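Long-range contacts in transcriptional regulator, LacI family (Corynebacterium glutamicum, PDB 3H5T), which activates transcription of the inositol phosphate synthase gene in an inositol-dependent manner and regulates cell wall biogenesis by binding a palindromic promoter motif: residues Gly72-Glu77 / Tyr135-Gly140; Ala96-Asp101 / Ala328-Leu333; Ile156-Ala161 / Phe168-Asn173; Ile318-Leu323 / Val345-Ser350. All blocks are in the same frame, centred on the assembly; numbering follows the deposited sequence.

How the contacts relate
From the N terminus, strand 70-75 opens contact 1, and the chain turns through three helices and strand 103-108 before that contact closes at the end of strand 132-135. Contact 2 starts within this excursion, on helix 86-98, and closes only on helix 321-336, so it crosses contact 1 and encloses contact 3. Contact 3 closes a short loop between adjacent strands 154-157 and 168-171. Contact 4 crosses contact 2, because residues 328-333 fall between its two segments. Contacts 1, 3 and 4 follow one another along the chain and join strands of one sheet; contact 2 ties together two helices that pack against that sheet.

Contact 1: Gly72-Glu77 / Tyr135-Gly140; sequences GVLLTE and YSVAKG
Leu-74 and Val-137 cross at about a right angle, with CD2 of the leucine 3.5 Å from CG2 of the valine. The same valine methyl also meets Thr-76, CG2 of Val-137 lying 4.0 Å from CB of Thr-76, so one branch fills the angle between two residues of the opposing segment. Helix 142-150 covers this side, His-143 packing on Leu-74 and Ile-144 on Val-137.

Tyr-135 is oriented differently. It runs side by side with both Val-73 and Leu-75, all three pointing the same way. Its CB points to the same face of the sheet as that of Leu-75 and its CG is anti to the backbone N (chi1 179°); Leu-75 CD1 lies at the ring edge, in its plane, though the modelled closeness of that pair is doubtful. Val-73 CG1 approaches the base of the tyrosine, 4.1 Å from its CB. Farther out, Phe-91 stacks on the ring and Ser-88 hydrogen-bonds the phenol oxygen, fixing the tip of the side chain.

The backbones join through Tyr-135 N, which donates to Leu-74 O at 3.2 Å. Beyond that bond the chains diverge and water takes over. One molecule accepts from Thr-76 N (3.1 Å) and donates to Tyr-135 O (2.8 Å); another links the Thr-76 hydroxyl to Ala-138 N.

Strand 70-75 has strand 103-108 as its other neighbour, and the loops after 70-75 and 132-135 lead off to different helices, 81-84 and 142-150. In the periplasmic-binding-protein fold such strand ends generally look toward the cleft between the two lobes.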
loop_
_atom_site.group_PDB
_atom_site.type_symbol
_atom_site.label_atom_id
_atom_site.label_comp_id
_atom_site.label_asym_id
_atom_site.label_seq_id
_atom_site.Cartn_x
_atom_site.Cartn_y
_atom_site.Cartn_z
ATOM N N GLY A 72 -2.107 7.274 -15.023
ATOM C CA GLY A 72 -0.849 6.689 -14.593
ATOM C C GLY A 72 -0.672 6.590 -13.086
ATOM O O GLY A 72 -1.480 7.108 -12.304
ATOM N N VAL A 73 0.392 5.899 -12.683
ATOM C CA VAL A 73 0.730 5.729 -11.280
ATOM C C VAL A 73 2.246 5.863 -11.182
ATOM O O VAL A 73 2.988 5.035 -11.717
ATOM C CB VAL A 73 0.302 4.345 -10.751
ATOM C CG1 VAL A 73 0.681 4.205 -9.273
ATOM C CG2 VAL A 73 -1.195 4.173 -10.922
ATOM N N LEU A 74 2.700 6.919 -10.516
ATOM C CA LEU A 74 4.119 7.154 -10.366
ATOM C C LEU A 74 4.617 6.369 -9.177
ATOM O O LEU A 74 4.167 6.570 -8.054
ATOM C CB LEU A 74 4.406 8.636 -10.162
ATOM C CG LEU A 74 5.894 8.990 -10.176
ATOM C CD1 LEU A 74 6.155 10.079 -11.206
ATOM C CD2 LEU A 74 6.325 9.421 -8.794
ATOM N N LEU A 75 5.554 5.470 -9.444
ATOM C CA LEU A 75 6.130 4.617 -8.417
ATOM C C LEU A 75 7.610 4.978 -8.285
ATOM O O LEU A 75 8.378 4.865 -9.242
ATOM C CB LEU A 75 5.973 3.140 -8.835
ATOM C CG LEU A 75 5.994 2.049 -7.761
ATOM C CD1 LEU A 75 4.861 2.280 -6.797
ATOM C CD2 LEU A 75 5.833 0.686 -8.389
ATOM N N THR A 76 8.008 5.418 -7.100
ATOM C CA THR A 76 9.397 5.776 -6.868
ATOM C C THR A 76 10.192 4.498 -6.493
ATOM O O THR A 76 11.043 4.492 -5.603
ATOM C CB THR A 76 9.469 6.898 -5.781
ATOM O OG1 THR A 76 10.648 7.671 -5.986
ATOM C CG2 THR A 76 9.466 6.331 -4.377
ATOM N N GLU A 77 9.893 3.419 -7.216
ATOM C CA GLU A 77 10.519 2.106 -7.027
ATOM C C GLU A 77 10.696 1.430 -8.377
ATOM O O GLU A 77 10.237 1.940 -9.399
ATOM C CB GLU A 77 9.625 1.170 -6.198
ATOM C CG GLU A 77 9.220 1.665 -4.843
ATOM C CD GLU A 77 10.403 1.890 -3.953
ATOM O OE1 GLU A 77 11.504 1.419 -4.313
ATOM O OE2 GLU A 77 10.231 2.530 -2.893
ATOM N N TYR A 135 2.029 7.551 -5.850
ATOM C CA TYR A 135 2.061 6.542 -4.811
ATOM C C TYR A 135 3.292 6.485 -3.930
ATOM O O TYR A 135 4.370 6.101 -4.372
ATOM C CB TYR A 135 1.835 5.162 -5.430
ATOM C CG TYR A 135 1.872 4.039 -4.432
ATOM C CD1 TYR A 135 1.044 4.051 -3.306
ATOM C CD2 TYR A 135 2.728 2.954 -4.608
ATOM C CE1 TYR A 135 1.067 2.997 -2.374
ATOM C CE2 TYR A 135 2.764 1.897 -3.686
ATOM C CZ TYR A 135 1.932 1.926 -2.576
ATOM O OH TYR A 135 1.964 0.885 -1.682
ATOM N N SER A 136 3.110 6.866 -2.672
ATOM C CA SER A 136 4.171 6.801 -1.679
ATOM C C SER A 136 5.499 7.387 -2.133
ATOM O O SER A 136 6.504 6.692 -2.226
ATOM C CB SER A 136 4.361 5.343 -1.269
ATOM O OG SER A 136 5.305 5.228 -0.229
ATOM N N VAL A 137 5.506 8.683 -2.398
ATOM C CA VAL A 137 6.716 9.346 -2.842
ATOM C C VAL A 137 7.230 10.266 -1.740
ATOM O O VAL A 137 6.452 10.835 -0.963
ATOM C CB VAL A 137 6.429 10.121 -4.137
ATOM C CG1 VAL A 137 7.585 11.029 -4.488
ATOM C CG2 VAL A 137 6.175 9.123 -5.263
ATOM N N ALA A 138 8.544 10.402 -1.656
ATOM C CA ALA A 138 9.142 11.242 -0.626
ATOM C C ALA A 138 8.733 12.698 -0.770
ATOM O O ALA A 138 8.439 13.176 -1.864
ATOM C CB ALA A 138 10.669 11.131 -0.679
ATOM N N LYS A 139 8.709 13.403 0.350
ATOM C CA LYS A 139 8.384 14.809 0.327
ATOM C C LYS A 139 9.623 15.416 -0.315
ATOM O O LYS A 139 10.739 14.958 -0.053
ATOM C CB LYS A 139 8.203 15.338 1.755
ATOM C CG LYS A 139 7.915 16.843 1.852
ATOM C CD LYS A 139 6.597 17.222 1.189
ATOM C CE LYS A 139 6.229 18.660 1.508
ATOM N NZ LYS A 139 4.893 19.067 0.981
ATOM N N GLY A 140 9.435 16.410 -1.179
ATOM C CA GLY A 140 10.570 17.043 -1.827
ATOM C C GLY A 140 11.109 16.277 -3.019
ATOM O O GLY A 140 12.194 16.582 -3.516
HETATM O O HOH W 1 10.421 9.357 -3.394
HETATM O O HOH W 2 6.758 4.714 -4.361
#

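Contact 2: Ala96-Asp101 / Ala328-Leu333; sequences AQAAGD and AGETLL
The CB methyl of Ala-98 rests directly on the backbone of the opposing helix: Ala-98 CB is 3.7 Å from Gly-329 C and 3.4 Å from Glu-330 N. Gly-329 presents no side chain toward the alanine, which is what lets a methyl reach the peptide itself. The two backbones come correspondingly close: the CA atoms of Ala-98 and Glu-330 are 5.3 Å apart.

Two longer side chains border this small knob. Glu-330 has CG beside its own backbone N (chi1 -85°), which sets CG 3.8 Å from Ala-98 CB; the chain bends at chi2 (-62°), and OE1 comes to 4.1 Å from Ala-98 CA. Leu-333, one turn on from Gly-329, adds CD1 at 3.9 Å from Ala-98 O and 4.2 Å from Ala-99 CA. No hydrogen bond links the two segments; the contact across them is van der Waals.

In fold terms this is helix-on-helix packing beside a parallel sheet: helix 86-98, from the connection between strands 70-75 and 103-108, meets helix 321-336, which returns to the same lobe from far along the sequence. The pairing occurs where the first helix ends, Ala-99 being the first residue to depart from helical angles.

In the next shell, Ile-71 of strand 70-75 touches Ala-99, Leu-332 and Leu-333, seating both segments on the sheet. Phe-326, one turn before Glu-330 in helix 321-336, packs on Gln-97 and Ala-98. Glu-330 OE2 also forms a long, weak ion pair with Lys-334 NZ.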
loop_
_atom_site.group_PDB
_atom_site.type_symbol
_atom_site.label_atom_id
_atom_site.label_comp_id
_atom_site.label_asym_id
_atom_site.label_seq_id
_atom_site.Cartn_x
_atom_site.Cartn_y
_atom_site.Cartn_z
ATOM N N ALA A 96 -7.190 -0.279 -9.913
ATOM C CA ALA A 96 -7.661 -0.974 -11.100
ATOM C C ALA A 96 -9.186 -1.039 -11.080
ATOM O O ALA A 96 -9.828 -1.029 -12.124
ATOM C CB ALA A 96 -7.076 -2.379 -11.153
ATOM N N GLN A 97 -9.754 -1.107 -9.881
ATOM C CA GLN A 97 -11.201 -1.171 -9.714
ATOM C C GLN A 97 -11.890 0.172 -9.984
ATOM O O GLN A 97 -13.022 0.211 -10.466
ATOM C CB GLN A 97 -11.520 -1.648 -8.305
ATOM C CG GLN A 97 -12.976 -1.605 -7.938
ATOM C CD GLN A 97 -13.220 -2.202 -6.574
ATOM O OE1 GLN A 97 -12.569 -1.828 -5.599
ATOM N NE2 GLN A 97 -14.156 -3.139 -6.495
ATOM N N ALA A 98 -11.218 1.271 -9.660
ATOM C CA ALA A 98 -11.785 2.595 -9.899
ATOM C C ALA A 98 -11.734 2.815 -11.401
ATOM O O ALA A 98 -12.749 3.113 -12.031
ATOM C CB ALA A 98 -10.971 3.669 -9.171
ATOM N N ALA A 99 -10.539 2.675 -11.965
ATOM C CA ALA A 99 -10.355 2.813 -13.397
ATOM C C ALA A 99 -11.002 1.557 -13.951
ATOM O O ALA A 99 -10.619 0.457 -13.577
ATOM C CB ALA A 99 -8.880 2.827 -13.737
ATOM N N GLY A 100 -11.986 1.701 -14.823
ATOM C CA GLY A 100 -12.634 0.516 -15.354
ATOM C C GLY A 100 -11.962 0.042 -16.620
ATOM O O GLY A 100 -11.109 -0.846 -16.588
ATOM N N ASP A 101 -12.358 0.654 -17.731
ATOM C CA ASP A 101 -11.822 0.344 -19.044
ATOM C C ASP A 101 -10.716 1.345 -19.378
ATOM O O ASP A 101 -10.359 1.536 -20.540
ATOM C CB ASP A 101 -12.941 0.430 -20.086
ATOM C CG ASP A 101 -14.241 -0.190 -19.597
ATOM O OD1 ASP A 101 -14.201 -1.321 -19.055
ATOM O OD2 ASP A 101 -15.305 0.455 -19.753
ATOM N N ALA A 328 -8.248 6.474 -4.402
ATOM C CA ALA A 328 -7.223 7.216 -5.127
ATOM C C ALA A 328 -7.631 7.389 -6.582
ATOM O O ALA A 328 -7.760 8.511 -7.063
ATOM C CB ALA A 328 -5.888 6.498 -5.031
ATOM N N GLY A 329 -7.846 6.273 -7.273
ATOM C CA GLY A 329 -8.253 6.319 -8.669
ATOM C C GLY A 329 -9.549 7.083 -8.882
ATOM O O GLY A 329 -9.656 7.866 -9.822
ATOM N N GLU A 330 -10.538 6.857 -8.016
ATOM C CA GLU A 330 -11.823 7.560 -8.115
ATOM C C GLU A 330 -11.626 9.057 -7.979
ATOM O O GLU A 330 -12.177 9.844 -8.750
ATOM C CB GLU A 330 -12.794 7.089 -7.030
ATOM C CG GLU A 330 -13.573 5.839 -7.398
ATOM C CD GLU A 330 -14.444 6.049 -8.624
ATOM O OE1 GLU A 330 -15.012 5.054 -9.137
ATOM O OE2 GLU A 330 -14.560 7.215 -9.073
ATOM N N THR A 331 -10.836 9.450 -6.987
ATOM C CA THR A 331 -10.564 10.853 -6.756
ATOM C C THR A 331 -9.935 11.439 -8.013
ATOM O O THR A 331 -10.297 12.532 -8.443
ATOM C CB THR A 331 -9.614 11.032 -5.570
ATOM O OG1 THR A 331 -10.227 10.495 -4.395
ATOM C CG2 THR A 331 -9.301 12.488 -5.341
ATOM N N LEU A 332 -9.001 10.701 -8.609
ATOM C CA LEU A 332 -8.330 11.171 -9.816
ATOM C C LEU A 332 -9.338 11.384 -10.946
ATOM O O LEU A 332 -9.401 12.472 -11.533
ATOM C CB LEU A 332 -7.246 10.176 -10.256
ATOM C CG LEU A 332 -6.422 10.585 -11.487
ATOM C CD1 LEU A 332 -5.817 11.951 -11.259
ATOM C CD2 LEU A 332 -5.327 9.568 -11.758
ATOM N N LEU A 333 -10.133 10.356 -11.235
ATOM C CA LEU A 333 -11.136 10.455 -12.288
ATOM C C LEU A 333 -12.098 11.622 -12.064
ATOM O O LEU A 333 -12.403 12.353 -13.004
ATOM C CB LEU A 333 -11.908 9.143 -12.414
ATOM C CG LEU A 333 -11.054 7.967 -12.885
ATOM C CD1 LEU A 333 -11.930 6.728 -13.091
ATOM C CD2 LEU A 333 -10.353 8.350 -14.183
#

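Contact 3: Ile156-Ala161 / Phe168-Asn173; sequences IADQPA and FIAPNN
Ala-161 lies over one face of the Phe-168 ring, its CA 4.0 Å from the ring centroid and 20° off the normal, a CH-pi contact. Its CB sits above the same face, nearest to CZ at 3.7 Å. The ring edge is lined by other parts of the same segment: Ile-156 CG2 stands 3.7 Å from Phe-168 CD1, while Asp-158 O is 3.5 Å from CE1, and Gln-159 N also lies near the ring plane. Phe-168 CG is anti to the backbone N (chi1 179°); the ring lies against residues 158-161, a loop with a cis peptide before Pro-160.

Beneath the ring the strands pair in parallel, Ile-156 with Phe-168 and Ala-157 with Ile-169. Ile-169 N donates to Ile-156 O at 3.0 Å, and Ile-169 O accepts from Asp-158 N at 2.9 Å. Where the pairing ends, Ala-170 CB packs 3.7 Å from Asp-158 CA, and Asp-158 OD2 approaches Pro-171 CD.

Asp-158 OD1 forms a salt bridge with Lys-324 of helix 321-336, a residue that the Ile-169 side chain also touches. The contact thus combines an apolar ring packed under a loop with a buried carboxylate whose negative charge is probably stabilised by the lysine.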
loop_
_atom_site.group_PDB
_atom_site.type_symbol
_atom_site.label_atom_id
_atom_site.label_comp_id
_atom_site.label_asym_id
_atom_site.label_seq_id
_atom_site.Cartn_x
_atom_site.Cartn_y
_atom_site.Cartn_z
ATOM N N ILE A 156 -2.486 12.188 -4.358
ATOM C CA ILE A 156 -1.391 11.553 -3.642
ATOM C C ILE A 156 -1.899 10.515 -2.645
ATOM O O ILE A 156 -2.878 10.757 -1.938
ATOM C CB ILE A 156 -0.562 12.617 -2.874
ATOM C CG1 ILE A 156 0.193 13.502 -3.866
ATOM C CG2 ILE A 156 0.400 11.945 -1.902
ATOM C CD1 ILE A 156 0.693 14.791 -3.254
ATOM N N ALA A 157 -1.225 9.365 -2.591
ATOM C CA ALA A 157 -1.582 8.302 -1.652
ATOM C C ALA A 157 -0.410 8.027 -0.715
ATOM O O ALA A 157 0.740 7.909 -1.155
ATOM C CB ALA A 157 -1.954 7.031 -2.399
ATOM N N ASP A 158 -0.711 7.927 0.576
ATOM C CA ASP A 158 0.297 7.663 1.595
ATOM C C ASP A 158 1.230 8.842 1.873
ATOM O O ASP A 158 1.386 9.258 3.015
ATOM C CB ASP A 158 1.109 6.426 1.205
ATOM C CG ASP A 158 0.512 5.141 1.755
ATOM O OD1 ASP A 158 0.890 4.051 1.268
ATOM O OD2 ASP A 158 -0.326 5.220 2.684
ATOM N N GLN A 159 1.836 9.388 0.827
ATOM C CA GLN A 159 2.754 10.513 0.974
ATOM C C GLN A 159 3.134 11.013 -0.422
ATOM O O GLN A 159 3.071 10.260 -1.387
ATOM C CB GLN A 159 4.001 10.041 1.725
ATOM C CG GLN A 159 4.697 8.884 1.035
ATOM C CD GLN A 159 5.801 8.277 1.864
ATOM O OE1 GLN A 159 6.445 8.959 2.661
ATOM N NE2 GLN A 159 6.047 6.992 1.665
ATOM N N PRO A 160 3.565 12.273 -0.552
ATOM C CA PRO A 160 3.762 13.307 0.463
ATOM C C PRO A 160 2.489 14.074 0.813
ATOM O O PRO A 160 1.655 14.351 -0.047
ATOM C CB PRO A 160 4.793 14.213 -0.188
ATOM C CG PRO A 160 4.269 14.251 -1.601
ATOM C CD PRO A 160 3.944 12.786 -1.882
ATOM N N ALA A 161 2.376 14.425 2.085
ATOM C CA ALA A 161 1.240 15.176 2.585
ATOM C C ALA A 161 1.470 16.655 2.351
ATOM O O ALA A 161 2.598 17.093 2.134
ATOM C CB ALA A 161 1.069 14.925 4.086
ATOM N N PHE A 168 -5.116 14.294 -1.006
ATOM C CA PHE A 168 -4.334 13.331 -0.239
ATOM C C PHE A 168 -5.180 12.257 0.463
ATOM O O PHE A 168 -6.161 12.569 1.142
ATOM C CB PHE A 168 -3.501 14.138 0.780
ATOM C CG PHE A 168 -2.630 13.308 1.698
ATOM C CD1 PHE A 168 -1.486 12.676 1.226
ATOM C CD2 PHE A 168 -2.928 13.213 3.052
ATOM C CE1 PHE A 168 -0.655 11.964 2.091
ATOM C CE2 PHE A 168 -2.105 12.507 3.927
ATOM C CZ PHE A 168 -0.967 11.882 3.446
ATOM N N ILE A 169 -4.789 10.997 0.297
ATOM C CA ILE A 169 -5.486 9.866 0.914
ATOM C C ILE A 169 -4.493 9.023 1.715
ATOM O O ILE A 169 -3.544 8.480 1.154
ATOM C CB ILE A 169 -6.112 8.933 -0.142
ATOM C CG1 ILE A 169 -7.024 9.729 -1.071
ATOM C CG2 ILE A 169 -6.880 7.800 0.548
ATOM C CD1 ILE A 169 -7.686 8.870 -2.139
ATOM N N ALA A 170 -4.713 8.902 3.019
ATOM C CA ALA A 170 -3.822 8.112 3.858
ATOM C C ALA A 170 -4.318 7.981 5.290
ATOM O O ALA A 170 -5.169 8.751 5.747
ATOM C CB ALA A 170 -2.426 8.729 3.862
ATOM N N PRO A 171 -3.812 6.977 6.012
ATOM C CA PRO A 171 -4.230 6.798 7.404
ATOM C C PRO A 171 -3.299 7.679 8.236
ATOM O O PRO A 171 -2.296 8.162 7.717
ATOM C CB PRO A 171 -3.968 5.322 7.637
ATOM C CG PRO A 171 -2.708 5.103 6.835
ATOM C CD PRO A 171 -3.049 5.808 5.542
ATOM N N ASN A 172 -3.631 7.914 9.502
ATOM C CA ASN A 172 -2.756 8.708 10.355
ATOM C C ASN A 172 -1.748 7.689 10.872
ATOM O O ASN A 172 -2.067 6.854 11.719
ATOM C CB ASN A 172 -3.542 9.338 11.513
ATOM C CG ASN A 172 -2.653 10.141 12.468
ATOM O OD1 ASN A 172 -3.143 10.962 13.243
ATOM N ND2 ASN A 172 -1.348 9.894 12.422
ATOM N N ASN A 173 -0.533 7.748 10.351
ATOM C CA ASN A 173 0.475 6.787 10.741
ATOM C C ASN A 173 0.999 6.911 12.160
ATOM O O ASN A 173 1.249 5.901 12.821
ATOM C CB ASN A 173 1.612 6.815 9.730
ATOM C CG ASN A 173 1.186 6.260 8.396
ATOM O OD1 ASN A 173 0.859 5.082 8.289
ATOM N ND2 ASN A 173 1.163 7.109 7.374
#

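Contact 4: Ile318-Leu323 / Val345-Ser350; sequences IQPNKL and VELETS
Ile-318 and Ser-350 are joined by two backbone hydrogen bonds. Ile-318 N donates to Ser-350 O at 2.8 Å, and Ser-350 N returns a bond to Ile-318 O at 3.1 Å, the reciprocal pattern of an antiparallel hydrogen-bonded pair. Their side chains project to the same face of the sheet, where Ser-350 OG lies 3.7 Å from Ile-318 CB.

Packing against carbonyl oxygens makes up a second group. The Pro-320 ring turns CD and CG toward Glu-348 O, Pro-320 CD being the nearer at 3.2 Å. Thr-349 lies beside Ile-318 O, with its CB 3.2 Å away, and Pro-171 of the adjacent strand touches this side chain.

These pairings attach the short strand 316-318 antiparallel to strand 344-352, at the margin of an otherwise parallel sheet, with helix 321-336 as the connection between them. The chain reaches strand 316-318 from strand 299-302 of the other sheet, consistent with one of the interlobe crossovers of the LacI-type fold. Gln-319 and Asp-304, which follows strand 299-302, share a backbone hydrogen bond.

Apolar contact forms the third group. Leu-347 has CG anti to its carbonyl carbon (chi1 -72°), a position from which CD1 reaches Pro-320, 4.2 Å from the proline CG and 4.0 Å from Pro-320 O. The side chain also meets Ile-169, Lys-324 and Lys-327, bridging sheet and helix. Pro-320 itself is the centre of an inverse gamma turn, closed by a weak bond from Asn-321 N to Gln-319 O, and occupies the N-cap position of helix 321-336.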
loop_
_atom_site.group_PDB
_atom_site.type_symbol
_atom_site.label_atom_id
_atom_site.label_comp_id
_atom_site.label_asym_id
_atom_site.label_seq_id
_atom_site.Cartn_x
_atom_site.Cartn_y
_atom_site.Cartn_z
ATOM N N ILE A 318 -3.894 -3.397 10.588
ATOM C CA ILE A 318 -4.547 -3.602 9.303
ATOM C C ILE A 318 -4.892 -2.286 8.632
ATOM O O ILE A 318 -5.539 -1.417 9.213
ATOM C CB ILE A 318 -5.822 -4.459 9.427
ATOM C CG1 ILE A 318 -5.458 -5.822 10.031
ATOM C CG2 ILE A 318 -6.472 -4.631 8.036
ATOM C CD1 ILE A 318 -6.578 -6.820 10.007
ATOM N N GLN A 319 -4.439 -2.159 7.395
ATOM C CA GLN A 319 -4.664 -0.972 6.592
ATOM C C GLN A 319 -5.431 -1.380 5.331
ATOM O O GLN A 319 -5.036 -2.299 4.607
ATOM C CB GLN A 319 -3.313 -0.348 6.245
ATOM C CG GLN A 319 -3.362 0.736 5.206
ATOM C CD GLN A 319 -1.996 1.346 4.958
ATOM O OE1 GLN A 319 -0.980 0.642 4.940
ATOM N NE2 GLN A 319 -1.965 2.659 4.753
ATOM N N PRO A 320 -6.555 -0.708 5.058
ATOM C CA PRO A 320 -7.360 -1.031 3.875
ATOM C C PRO A 320 -6.711 -0.525 2.586
ATOM O O PRO A 320 -7.147 0.480 2.021
ATOM C CB PRO A 320 -8.683 -0.342 4.179
ATOM C CG PRO A 320 -8.226 0.909 4.878
ATOM C CD PRO A 320 -7.149 0.407 5.819
ATOM N N ASN A 321 -5.680 -1.232 2.119
ATOM C CA ASN A 321 -4.967 -0.828 0.913
ATOM C C ASN A 321 -5.741 -0.863 -0.389
ATOM O O ASN A 321 -5.508 -0.025 -1.269
ATOM C CB ASN A 321 -3.679 -1.637 0.748
ATOM C CG ASN A 321 -2.600 -1.188 1.701
ATOM O OD1 ASN A 321 -2.412 0.009 1.907
ATOM N ND2 ASN A 321 -1.877 -2.141 2.283
ATOM N N LYS A 322 -6.653 -1.815 -0.544
ATOM C CA LYS A 322 -7.407 -1.859 -1.786
ATOM C C LYS A 322 -8.353 -0.660 -1.831
ATOM O O LYS A 322 -8.539 -0.042 -2.877
ATOM C CB LYS A 322 -8.192 -3.170 -1.910
ATOM C CG LYS A 322 -8.947 -3.322 -3.224
ATOM C CD LYS A 322 -9.388 -4.755 -3.404
ATOM C CE LYS A 322 -9.780 -5.071 -4.840
ATOM N NZ LYS A 322 -11.159 -4.647 -5.204
ATOM N N LEU A 323 -8.932 -0.323 -0.684
ATOM C CA LEU A 323 -9.859 0.801 -0.604
ATOM C C LEU A 323 -9.091 2.097 -0.858
ATOM O O LEU A 323 -9.601 3.015 -1.517
ATOM C CB LEU A 323 -10.533 0.852 0.777
ATOM C CG LEU A 323 -11.591 1.943 0.979
ATOM C CD1 LEU A 323 -12.789 1.648 0.102
ATOM C CD2 LEU A 323 -12.018 2.013 2.452
ATOM N N VAL A 345 -8.294 13.036 3.047
ATOM C CA VAL A 345 -9.113 11.948 3.566
ATOM C C VAL A 345 -8.233 11.063 4.439
ATOM O O VAL A 345 -7.130 10.685 4.037
ATOM C CB VAL A 345 -9.690 11.067 2.438
ATOM C CG1 VAL A 345 -10.487 9.931 3.035
ATOM C CG2 VAL A 345 -10.561 11.895 1.511
ATOM N N GLU A 346 -8.719 10.737 5.633
ATOM C CA GLU A 346 -7.974 9.893 6.553
ATOM C C GLU A 346 -8.539 8.485 6.540
ATOM O O GLU A 346 -9.699 8.282 6.878
ATOM C CB GLU A 346 -8.061 10.438 7.977
ATOM C CG GLU A 346 -7.215 9.660 8.988
ATOM C CD GLU A 346 -7.436 10.126 10.418
ATOM O OE1 GLU A 346 -7.565 11.353 10.632
ATOM O OE2 GLU A 346 -7.471 9.264 11.324
ATOM N N LEU A 347 -7.729 7.512 6.140
ATOM C CA LEU A 347 -8.193 6.135 6.127
ATOM C C LEU A 347 -8.045 5.555 7.523
ATOM O O LEU A 347 -7.048 5.800 8.208
ATOM C CB LEU A 347 -7.392 5.291 5.135
ATOM C CG LEU A 347 -7.644 5.531 3.643
ATOM C CD1 LEU A 347 -6.973 4.423 2.857
ATOM C CD2 LEU A 347 -9.138 5.526 3.345
ATOM N N GLU A 348 -9.043 4.796 7.953
ATOM C CA GLU A 348 -8.991 4.188 9.269
ATOM C C GLU A 348 -8.277 2.853 9.191
ATOM O O GLU A 348 -8.334 2.167 8.171
ATOM C CB GLU A 348 -10.402 3.991 9.834
ATOM C CG GLU A 348 -10.477 2.930 10.935
ATOM C CD GLU A 348 -11.720 3.047 11.805
ATOM O OE1 GLU A 348 -11.789 4.010 12.602
ATOM O OE2 GLU A 348 -12.619 2.179 11.696
ATOM N N THR A 349 -7.583 2.507 10.269
ATOM C CA THR A 349 -6.873 1.242 10.367
ATOM C C THR A 349 -7.456 0.526 11.577
ATOM O O THR A 349 -8.212 1.113 12.344
ATOM C CB THR A 349 -5.363 1.447 10.614
ATOM O OG1 THR A 349 -5.160 1.965 11.937
ATOM C CG2 THR A 349 -4.778 2.419 9.590
ATOM N N SER A 350 -7.112 -0.741 11.753
ATOM C CA SER A 350 -7.592 -1.498 12.900
ATOM C C SER A 350 -6.488 -2.452 13.320
ATOM O O SER A 350 -5.881 -3.114 12.483
ATOM C CB SER A 350 -8.858 -2.278 12.543
ATOM O OG SER A 350 -8.611 -3.186 11.487
#